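Local coordinates for protein DsbA-like disulfide oxidoreductase (Wolbachia endosymbiont of Drosophila melanogaster, PDB 6EEZ) that probably catalyses disulfide isomerisation as a homotrimeric, DsbA-like thiol-disulfide exchange protein, at residues D70-G75 with K80-A85; G39-S44 with D98-A103; V88-K93 with D138-M143. All coordinates share one frame; numbering follows the deposited sequence.

Contact 1. Residues D70-G75 with K80-A85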
loop_
_atom_site.group_PDB
_atom_site.type_symbol
_atom_site.label_atom_id
_atom_site.label_comp_id
_atom_site.label_asym_id
_atom_site.label_seq_id
_atom_site.Cartn_x
_atom_site.Cartn_y
_atom_site.Cartn_z
ATOM N N ASP A 70 -0.564 -0.378 4.007
ATOM C CA ASP A 70 -1.405 -1.521 4.302
ATOM C C ASP A 70 -2.483 -1.058 5.266
ATOM O O ASP A 70 -2.183 -0.747 6.421
ATOM C CB ASP A 70 -0.565 -2.658 4.890
ATOM C CG ASP A 70 0.283 -3.348 3.840
ATOM O OD1 ASP A 70 -0.292 -4.029 2.966
ATOM O OD2 ASP A 70 1.517 -3.185 3.865
ATOM N N ALA A 71 -3.716 -0.987 4.780
ATOM C CA ALA A 71 -4.828 -0.427 5.564
ATOM C C ALA A 71 -5.958 -1.428 5.647
ATOM O O ALA A 71 -7.012 -1.237 5.040
ATOM C CB ALA A 71 -5.312 0.866 4.954
ATOM N N PRO A 72 -5.734 -2.519 6.385
ATOM C CA PRO A 72 -6.757 -3.550 6.544
ATOM C C PRO A 72 -7.997 -3.003 7.264
ATOM O O PRO A 72 -7.864 -2.484 8.385
ATOM C CB PRO A 72 -6.044 -4.616 7.375
ATOM C CG PRO A 72 -5.002 -3.860 8.123
ATOM C CD PRO A 72 -4.538 -2.795 7.200
ATOM N N ILE A 73 -9.164 -3.107 6.623
ATOM C CA ILE A 73 -10.450 -2.762 7.245
ATOM C C ILE A 73 -11.549 -3.812 6.991
ATOM O O ILE A 73 -12.661 -3.700 7.532
ATOM C CB ILE A 73 -10.965 -1.380 6.751
ATOM C CG1 ILE A 73 -11.010 -1.327 5.220
ATOM C CG2 ILE A 73 -10.056 -0.283 7.229
ATOM C CD1 ILE A 73 -11.771 -0.157 4.657
ATOM N N LEU A 74 -11.248 -4.843 6.197
ATOM C CA LEU A 74 -12.276 -5.813 5.806
ATOM C C LEU A 74 -12.248 -7.095 6.636
ATOM O O LEU A 74 -12.854 -8.097 6.257
ATOM C CB LEU A 74 -12.150 -6.143 4.319
ATOM C CG LEU A 74 -12.414 -4.958 3.374
ATOM C CD1 LEU A 74 -12.219 -5.371 1.931
ATOM C CD2 LEU A 74 -13.812 -4.378 3.563
ATOM N N GLY A 75 -11.562 -7.055 7.774
ATOM C CA GLY A 75 -11.632 -8.145 8.738
ATOM C C GLY A 75 -10.332 -8.838 9.122
ATOM O O GLY A 75 -9.214 -8.381 8.836
ATOM N N LYS A 80 -4.367 -10.123 9.047
ATOM C CA LYS A 80 -3.334 -11.151 8.971
ATOM C C LYS A 80 -2.425 -10.957 7.768
ATOM O O LYS A 80 -1.204 -10.985 7.894
ATOM C CB LYS A 80 -3.957 -12.536 8.895
ATOM C CG LYS A 80 -4.542 -13.035 10.183
ATOM C CD LYS A 80 -5.108 -14.411 9.940
ATOM C CE LYS A 80 -5.641 -15.060 11.199
ATOM N NZ LYS A 80 -6.329 -16.314 10.836
ATOM N N ALA A 81 -3.027 -10.773 6.601
ATOM C CA ALA A 81 -2.249 -10.630 5.388
ATOM C C ALA A 81 -1.459 -9.322 5.450
ATOM O O ALA A 81 -0.302 -9.266 5.039
ATOM C CB ALA A 81 -3.143 -10.686 4.162
ATOM N N ALA A 82 -2.052 -8.291 6.039
ATOM C CA ALA A 82 -1.346 -7.029 6.186
ATOM C C ALA A 82 -0.149 -7.202 7.112
ATOM O O ALA A 82 0.952 -6.774 6.778
ATOM C CB ALA A 82 -2.271 -5.934 6.710
ATOM N N LYS A 83 -0.367 -7.826 8.264
ATOM C CA LYS A 83 0.696 -8.029 9.240
ATOM C C LYS A 83 1.844 -8.862 8.658
ATOM O O LYS A 83 3.024 -8.619 8.933
ATOM C CB LYS A 83 0.160 -8.739 10.494
ATOM C CG LYS A 83 -0.854 -7.951 11.337
ATOM C CD LYS A 83 -0.198 -7.283 12.538
ATOM C CE LYS A 83 -1.210 -6.571 13.431
ATOM N NZ LYS A 83 -0.958 -6.814 14.881
ATOM N N SER A 84 1.476 -9.864 7.870
ATOM C CA SER A 84 2.438 -10.780 7.283
ATOM C C SER A 84 3.292 -10.025 6.256
ATOM O O SER A 84 4.519 -10.183 6.206
ATOM C CB SER A 84 1.700 -11.971 6.647
ATOM O OG SER A 84 0.869 -12.649 7.595
ATOM N N ALA A 85 2.642 -9.174 5.471
ATOM C CA ALA A 85 3.328 -8.352 4.484
ATOM C C ALA A 85 4.446 -7.547 5.125
ATOM O O ALA A 85 5.581 -7.550 4.649
ATOM C CB ALA A 85 2.352 -7.427 3.793
#

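Contact 2. Residues G39-S44 with D98-A103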
loop_
_atom_site.group_PDB
_atom_site.type_symbol
_atom_site.label_atom_id
_atom_site.label_comp_id
_atom_site.label_asym_id
_atom_site.label_seq_id
_atom_site.Cartn_x
_atom_site.Cartn_y
_atom_site.Cartn_z
ATOM N N GLY A 39 -0.191 4.577 -1.966
ATOM C CA GLY A 39 -1.332 3.710 -2.241
ATOM C C GLY A 39 -1.857 3.107 -0.957
ATOM O O GLY A 39 -1.064 2.690 -0.115
ATOM N N PHE A 40 -3.184 3.106 -0.799
ATOM C CA PHE A 40 -3.858 2.546 0.389
ATOM C C PHE A 40 -4.733 1.370 -0.013
ATOM O O PHE A 40 -5.674 1.546 -0.776
ATOM C CB PHE A 40 -4.707 3.609 1.094
ATOM C CG PHE A 40 -3.908 4.742 1.685
ATOM C CD1 PHE A 40 -3.484 5.790 0.892
ATOM C CD2 PHE A 40 -3.591 4.755 3.038
ATOM C CE1 PHE A 40 -2.764 6.845 1.432
ATOM C CE2 PHE A 40 -2.870 5.783 3.584
ATOM C CZ PHE A 40 -2.454 6.847 2.775
ATOM N N LEU A 41 -4.418 0.183 0.513
ATOM C CA LEU A 41 -4.998 -1.087 0.045
ATOM C C LEU A 41 -5.349 -2.052 1.187
ATOM O O LEU A 41 -4.687 -2.095 2.215
ATOM C CB LEU A 41 -4.024 -1.791 -0.925
ATOM C CG LEU A 41 -4.200 -1.502 -2.431
ATOM C CD1 LEU A 41 -3.798 -0.046 -2.918
ATOM C CD2 LEU A 41 -3.458 -2.558 -3.250
ATOM N N ASP A 42 -6.422 -2.804 0.975
ATOM C CA ASP A 42 -6.786 -3.964 1.781
ATOM C C ASP A 42 -6.633 -5.152 0.843
ATOM O O ASP A 42 -7.184 -5.147 -0.261
ATOM C CB ASP A 42 -8.214 -3.859 2.313
ATOM C CG ASP A 42 -8.596 -5.006 3.216
ATOM O OD1 ASP A 42 -8.518 -6.193 2.788
ATOM O OD2 ASP A 42 -8.988 -4.715 4.373
ATOM N N TYR A 43 -5.875 -6.162 1.260
ATOM C CA TYR A 43 -5.589 -7.281 0.370
ATOM C C TYR A 43 -6.829 -8.112 -0.030
ATOM O O TYR A 43 -6.833 -8.728 -1.103
ATOM C CB TYR A 43 -4.539 -8.179 1.016
ATOM C CG TYR A 43 -3.162 -7.587 0.975
ATOM C CD1 TYR A 43 -2.583 -7.208 -0.232
ATOM C CD2 TYR A 43 -2.431 -7.412 2.135
ATOM C CE1 TYR A 43 -1.329 -6.660 -0.269
ATOM C CE2 TYR A 43 -1.173 -6.884 2.105
ATOM C CZ TYR A 43 -0.627 -6.499 0.905
ATOM O OH TYR A 43 0.631 -5.942 0.882
ATOM N N SER A 44 -7.873 -8.127 0.801
ATOM C CA SER A 44 -9.071 -8.924 0.512
ATOM C C SER A 44 -10.118 -8.132 -0.278
ATOM O O SER A 44 -11.178 -8.654 -0.613
ATOM C CB SER A 44 -9.710 -9.439 1.810
ATOM O OG SER A 44 -8.747 -9.974 2.713
ATOM N N ASP A 98 6.779 -8.589 -3.622
ATOM C CA ASP A 98 6.437 -9.952 -4.033
ATOM C C ASP A 98 5.333 -10.532 -3.169
ATOM O O ASP A 98 4.424 -11.190 -3.672
ATOM C CB ASP A 98 7.663 -10.857 -3.976
ATOM C CG ASP A 98 8.689 -10.476 -4.993
ATOM O OD1 ASP A 98 8.314 -9.846 -6.001
ATOM O OD2 ASP A 98 9.867 -10.819 -4.797
ATOM N N PHE A 99 5.412 -10.293 -1.867
ATOM C CA PHE A 99 4.330 -10.693 -0.995
ATOM C C PHE A 99 3.093 -9.899 -1.389
ATOM O O PHE A 99 2.024 -10.466 -1.574
ATOM C CB PHE A 99 4.670 -10.469 0.475
ATOM C CG PHE A 99 3.602 -10.959 1.401
ATOM C CD1 PHE A 99 3.595 -12.278 1.822
ATOM C CD2 PHE A 99 2.567 -10.123 1.797
ATOM C CE1 PHE A 99 2.597 -12.745 2.649
ATOM C CE2 PHE A 99 1.559 -10.584 2.628
ATOM C CZ PHE A 99 1.577 -11.900 3.055
ATOM N N HIS A 100 3.260 -8.588 -1.538
ATOM C CA HIS A 100 2.174 -7.679 -1.892
ATOM C C HIS A 100 1.385 -8.176 -3.094
ATOM O O HIS A 100 0.160 -8.296 -3.042
ATOM C CB HIS A 100 2.744 -6.281 -2.179
ATOM C CG HIS A 100 1.771 -5.317 -2.790
ATOM N ND1 HIS A 100 1.045 -4.411 -2.039
ATOM C CD2 HIS A 100 1.429 -5.087 -4.080
ATOM C CE1 HIS A 100 0.300 -3.668 -2.833
ATOM N NE2 HIS A 100 0.511 -4.055 -4.082
ATOM N N HIS A 101 2.100 -8.462 -4.177
ATOM C CA HIS A 101 1.463 -8.785 -5.444
ATOM C C HIS A 101 0.826 -10.177 -5.388
ATOM O O HIS A 101 -0.257 -10.405 -5.955
ATOM C CB HIS A 101 2.477 -8.711 -6.592
ATOM C CG HIS A 101 1.846 -8.689 -7.943
ATOM N ND1 HIS A 101 1.786 -9.801 -8.753
ATOM C CD2 HIS A 101 1.223 -7.696 -8.619
ATOM C CE1 HIS A 101 1.163 -9.491 -9.874
ATOM N NE2 HIS A 101 0.813 -8.218 -9.821
ATOM N N ALA A 102 1.492 -11.105 -4.707
ATOM C CA ALA A 102 0.913 -12.433 -4.511
ATOM C C ALA A 102 -0.350 -12.356 -3.663
ATOM O O ALA A 102 -1.304 -13.068 -3.925
ATOM C CB ALA A 102 1.917 -13.378 -3.865
ATOM N N ALA A 103 -0.362 -11.502 -2.644
ATOM C CA ALA A 103 -1.536 -11.391 -1.793
ATOM C C ALA A 103 -2.711 -10.856 -2.610
ATOM O O ALA A 103 -3.843 -11.345 -2.496
ATOM C CB ALA A 103 -1.254 -10.504 -0.606
#

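Contact 3. Residues V88-K93 with D138-M143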
loop_
_atom_site.group_PDB
_atom_site.type_symbol
_atom_site.label_atom_id
_atom_site.label_comp_id
_atom_site.label_asym_id
_atom_site.label_seq_id
_atom_site.Cartn_x
_atom_site.Cartn_y
_atom_site.Cartn_z
ATOM N N VAL A 88 7.450 -9.608 6.301
ATOM C CA VAL A 88 8.365 -9.841 5.195
ATOM C C VAL A 88 9.249 -8.612 4.932
ATOM O O VAL A 88 10.459 -8.724 4.740
ATOM C CB VAL A 88 7.571 -10.210 3.915
ATOM C CG1 VAL A 88 8.444 -10.126 2.663
ATOM C CG2 VAL A 88 6.965 -11.590 4.064
ATOM N N TYR A 89 8.631 -7.441 4.905
ATOM C CA TYR A 89 9.342 -6.189 4.684
ATOM C C TYR A 89 10.553 -6.034 5.593
ATOM O O TYR A 89 11.637 -5.659 5.150
ATOM C CB TYR A 89 8.386 -5.015 4.894
ATOM C CG TYR A 89 9.031 -3.657 4.902
ATOM C CD1 TYR A 89 9.440 -3.052 3.723
ATOM C CD2 TYR A 89 9.194 -2.959 6.091
ATOM C CE1 TYR A 89 10.009 -1.791 3.723
ATOM C CE2 TYR A 89 9.763 -1.689 6.107
ATOM C CZ TYR A 89 10.169 -1.109 4.919
ATOM O OH TYR A 89 10.743 0.147 4.943
ATOM N N PHE A 90 10.364 -6.323 6.869
ATOM C CA PHE A 90 11.422 -6.112 7.827
ATOM C C PHE A 90 12.513 -7.168 7.746
ATOM O O PHE A 90 13.634 -6.914 8.178
ATOM C CB PHE A 90 10.831 -6.047 9.228
ATOM C CG PHE A 90 10.179 -4.730 9.526
ATOM C CD1 PHE A 90 10.951 -3.583 9.701
ATOM C CD2 PHE A 90 8.805 -4.626 9.600
ATOM C CE1 PHE A 90 10.354 -2.353 9.965
ATOM C CE2 PHE A 90 8.191 -3.392 9.871
ATOM C CZ PHE A 90 8.966 -2.260 10.048
ATOM N N LEU A 91 12.202 -8.334 7.188
ATOM C CA LEU A 91 13.236 -9.347 6.913
ATOM C C LEU A 91 14.052 -8.963 5.696
ATOM O O LEU A 91 15.279 -9.055 5.695
ATOM C CB LEU A 91 12.619 -10.722 6.673
ATOM C CG LEU A 91 12.015 -11.461 7.859
ATOM C CD1 LEU A 91 11.181 -12.611 7.342
ATOM C CD2 LEU A 91 13.099 -11.966 8.796
ATOM N N ASP A 92 13.346 -8.547 4.657
ATOM C CA ASP A 92 13.950 -8.243 3.385
ATOM C C ASP A 92 12.981 -7.395 2.607
ATOM O O ASP A 92 11.916 -7.856 2.215
ATOM C CB ASP A 92 14.296 -9.541 2.653
ATOM C CG ASP A 92 14.772 -9.325 1.221
ATOM O OD1 ASP A 92 15.009 -8.185 0.783
ATOM O OD2 ASP A 92 14.928 -10.344 0.527
ATOM N N LYS A 93 13.367 -6.146 2.391
ATOM C CA LYS A 93 12.512 -5.149 1.786
ATOM C C LYS A 93 12.285 -5.397 0.310
ATOM O O LYS A 93 11.283 -4.942 -0.255
ATOM C CB LYS A 93 13.119 -3.764 1.981
ATOM C CG LYS A 93 13.251 -3.351 3.425
ATOM C CD LYS A 93 13.680 -1.889 3.534
ATOM C CE LYS A 93 13.634 -1.380 4.980
ATOM N NZ LYS A 93 14.422 -2.248 5.886
ATOM N N ASP A 138 5.231 -5.093 17.871
ATOM C CA ASP A 138 4.894 -3.719 18.256
ATOM C C ASP A 138 4.960 -2.753 17.077
ATOM O O ASP A 138 4.104 -1.886 16.943
ATOM C CB ASP A 138 5.826 -3.205 19.353
ATOM C CG ASP A 138 5.641 -3.922 20.658
ATOM O OD1 ASP A 138 4.704 -4.747 20.739
ATOM O OD2 ASP A 138 6.421 -3.654 21.604
ATOM N N LYS A 139 5.975 -2.887 16.224
ATOM C CA LYS A 139 6.197 -1.888 15.190
ATOM C C LYS A 139 5.231 -2.085 14.041
ATOM O O LYS A 139 4.761 -1.122 13.450
ATOM C CB LYS A 139 7.623 -1.928 14.678
ATOM C CG LYS A 139 7.916 -0.836 13.676
ATOM C CD LYS A 139 9.164 -0.058 14.059
ATOM C CE LYS A 139 8.902 0.886 15.229
ATOM N NZ LYS A 139 10.161 1.510 15.715
ATOM N N ILE A 140 4.938 -3.338 13.727
ATOM C CA ILE A 140 3.939 -3.648 12.715
ATOM C C ILE A 140 2.572 -3.132 13.170
ATOM O O ILE A 140 1.828 -2.545 12.392
ATOM C CB ILE A 140 3.853 -5.165 12.451
ATOM C CG1 ILE A 140 5.165 -5.658 11.830
ATOM C CG2 ILE A 140 2.667 -5.482 11.549
ATOM C CD1 ILE A 140 5.325 -7.158 11.834
ATOM N N GLU A 141 2.245 -3.394 14.430
ATOM C CA GLU A 141 0.981 -2.970 14.993
ATOM C C GLU A 141 0.879 -1.443 14.897
ATOM O O GLU A 141 -0.131 -0.913 14.456
ATOM C CB GLU A 141 0.858 -3.450 16.445
ATOM C CG GLU A 141 -0.308 -2.842 17.235
ATOM C CD GLU A 141 -1.674 -3.315 16.739
ATOM O OE1 GLU A 141 -1.726 -4.294 15.957
ATOM O OE2 GLU A 141 -2.698 -2.722 17.150
ATOM N N GLN A 142 1.951 -0.757 15.288
ATOM C CA GLN A 142 2.013 0.702 15.246
ATOM C C GLN A 142 1.808 1.234 13.839
ATOM O O GLN A 142 1.062 2.202 13.638
ATOM C CB GLN A 142 3.354 1.197 15.793
ATOM C CG GLN A 142 3.421 2.692 16.006
ATOM C CD GLN A 142 4.749 3.147 16.592
ATOM O OE1 GLN A 142 5.704 3.378 15.856
ATOM N NE2 GLN A 142 4.813 3.285 17.925
ATOM N N MET A 143 2.459 0.592 12.869
ATOM C CA MET A 143 2.382 1.054 11.480
ATOM C C MET A 143 0.983 0.890 10.913
ATOM O O MET A 143 0.520 1.729 10.148
ATOM C CB MET A 143 3.390 0.308 10.596
ATOM C CG MET A 143 4.842 0.717 10.816
ATOM S SD MET A 143 6.030 -0.353 9.946
ATOM C CE MET A 143 5.760 0.180 8.259
#

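Contact 1. Residues D70-G75 with K80-A85
Pro72 and Ala82 form the tight part of this contact. The methyl of Ala82 lies against the side of the proline ring. CG of Pro72 is 3.7 Å from CB of Ala82, and Pro72 CD follows at 3.9 Å. The same methyl meets CB of Asp70 at 4.1 Å. One methyl thus touches both the last strand residue and the loop proline. Ile144 of helix 137-154 touches both Pro72 and Ala82.

Toward Ala85 the fit is slacker. Asp70 OD2 stays 4.3 Å from Ala85 CB, a contact without a polar bond. The first torsion of Asp70, with CG beside the backbone N (chi1 -74°), turns the carboxylate toward the Ala85 end, where OD2 is hydrogen-bonded to Tyr96 OH. Within the helix, buried Ser84 OG donates to Lys80 O at 2.7 Å, from the opposite face of the carbonyl plane to Ser84 N.

The solvent side is different. The loop swings off the helix at Ile73 and Leu74, both exposed, and returns through Gly75, the exposed N-cap residue. On the helix, partly exposed Lys80 points away from the loop, and its amine forms a salt bridge with Asp112.

No hydrogen bond joins the two segments. The chemistry implies apolar packing between small groups, with Asp70 OD2 held by Tyr96 of helix 96-105.

Contact 2. Residues G39-S44 with D98-A103
The Tyr43 ring carries the Ala103 methyl on one face. Ala103 CB stands 3.8 Å from the centroid of the Tyr43 ring and 21° off its normal, a CH-pi contact displaced toward the rim near CD1. The Tyr43 edge is turned to the face of His100 in an offset edge-to-face pair. The planes meet at 72° and the centroids are 5.6 Å apart. The His100 carbonyl also reaches the tyrosine, with its O 3.5 Å from Tyr43 CE1.

The phenol oxygen approaches the imidazole obliquely. Tyr43 OH and His100 ND1 are 3.3 Å apart, a weak hydrogen bond in which either could donate. Tyr43 OH is also weakly hydrogen-bonded to Tyr96 OH. His100 is swung into this position by its first torsion, CG anti to the backbone N (chi1 170°). The neighbouring ring atom, CE1, meets the strand: Leu41 CD2 packs 3.9 Å from His100 CE1, the side chains crossing at about a right angle. After the strand, Asp42 OD1 accepts from Ser44 N at 2.8 Å, closing an Asx turn before the CxxC motif.

Tyr43 thus sits in a buried seam between the thioredoxin core and its helical part. Ala81 and Ala85 of helix 76-91 touch its side chain, and Leu104 of helix 96-105 touches both Tyr43 and Leu41. The His100 ring also meets Phe68 of strand 65-70, which pairs in parallel with strand 36-41.

Contact 3. Residues V88-K93 with D138-M143
This is a Met-aromatic contact between two helices, made by Phe90 and Met143, partly buried and centred about 13 Å from the centre of the chain. It belongs to the helical part that DsbA-like proteins insert into the thioredoxin fold. Phe90 lies near the C-terminal end of helix 76-91. Met143 lies in the first half of helix 137-154.

The backbones stay well apart. The nearest CA atoms, of Phe90 and Ile140, are 9.3 Å from each other, so these two segments meet through side chains. No hydrogen bond crosses between the segments. Phe90 reaches outward with CG beside its backbone N and anti to its carbonyl carbon (chi1 -77°), and its ring is received by three side chains of the second helix. The ring is only partly buried.

Met143 approaches from the opposite direction. Its chain is extended at chi2 and bent at chi3, and the sulfur comes to the ring edge. The SD of Met143 is 4.7 Å from the centroid of the Phe90 ring and 83° off the ring normal, so it lies close to the ring plane.

Two other residues approach obliquely from the same side of the ring. Ile140 CG1 lies 4.3 Å from Phe90 CE2, a looser apolar touch. Ile140 and Met143 also rest on Leu86, one turn earlier on the Phe90 helix. Lys139 is exposed and gives only its aliphatic part: its CG is 4.0 Å from Phe90 CZ, and its amine end leads away.

Tyr89 covers the opposite face, its CD2 3.7 Å above the plane of the Phe90 ring, over its centre. The closest approach of residues 88-93 to residues 138-143 is Phe90 CZ to Met143 SD, 3.5 Å.

Overall arrangement
Contacts 1 and 3 share helix 76-91; contact 2 packs against it. The earlier part of the helix serves contact 1 and its end serves contact 3, with centres about 12 Å apart. Between them runs a salt bridge, Lys83 NZ to Glu141 OE1 at 2.8 Å. Contacts 1 and 2 are closer, about 9 Å between centres. Asp42 OD2 accepts from Ile73 N at 2.8 Å and from Leu74 N at 2.9 Å, joining the two loops. Contacts 2 and 3, about 14 Å apart between centres, meet through Phe99 and Val88. Contact 2 leads directly to the Cys45-Cys48 disulfide, the presumed redox site, since Ser44 precedes Cys45. Leu74 also touches Cys45.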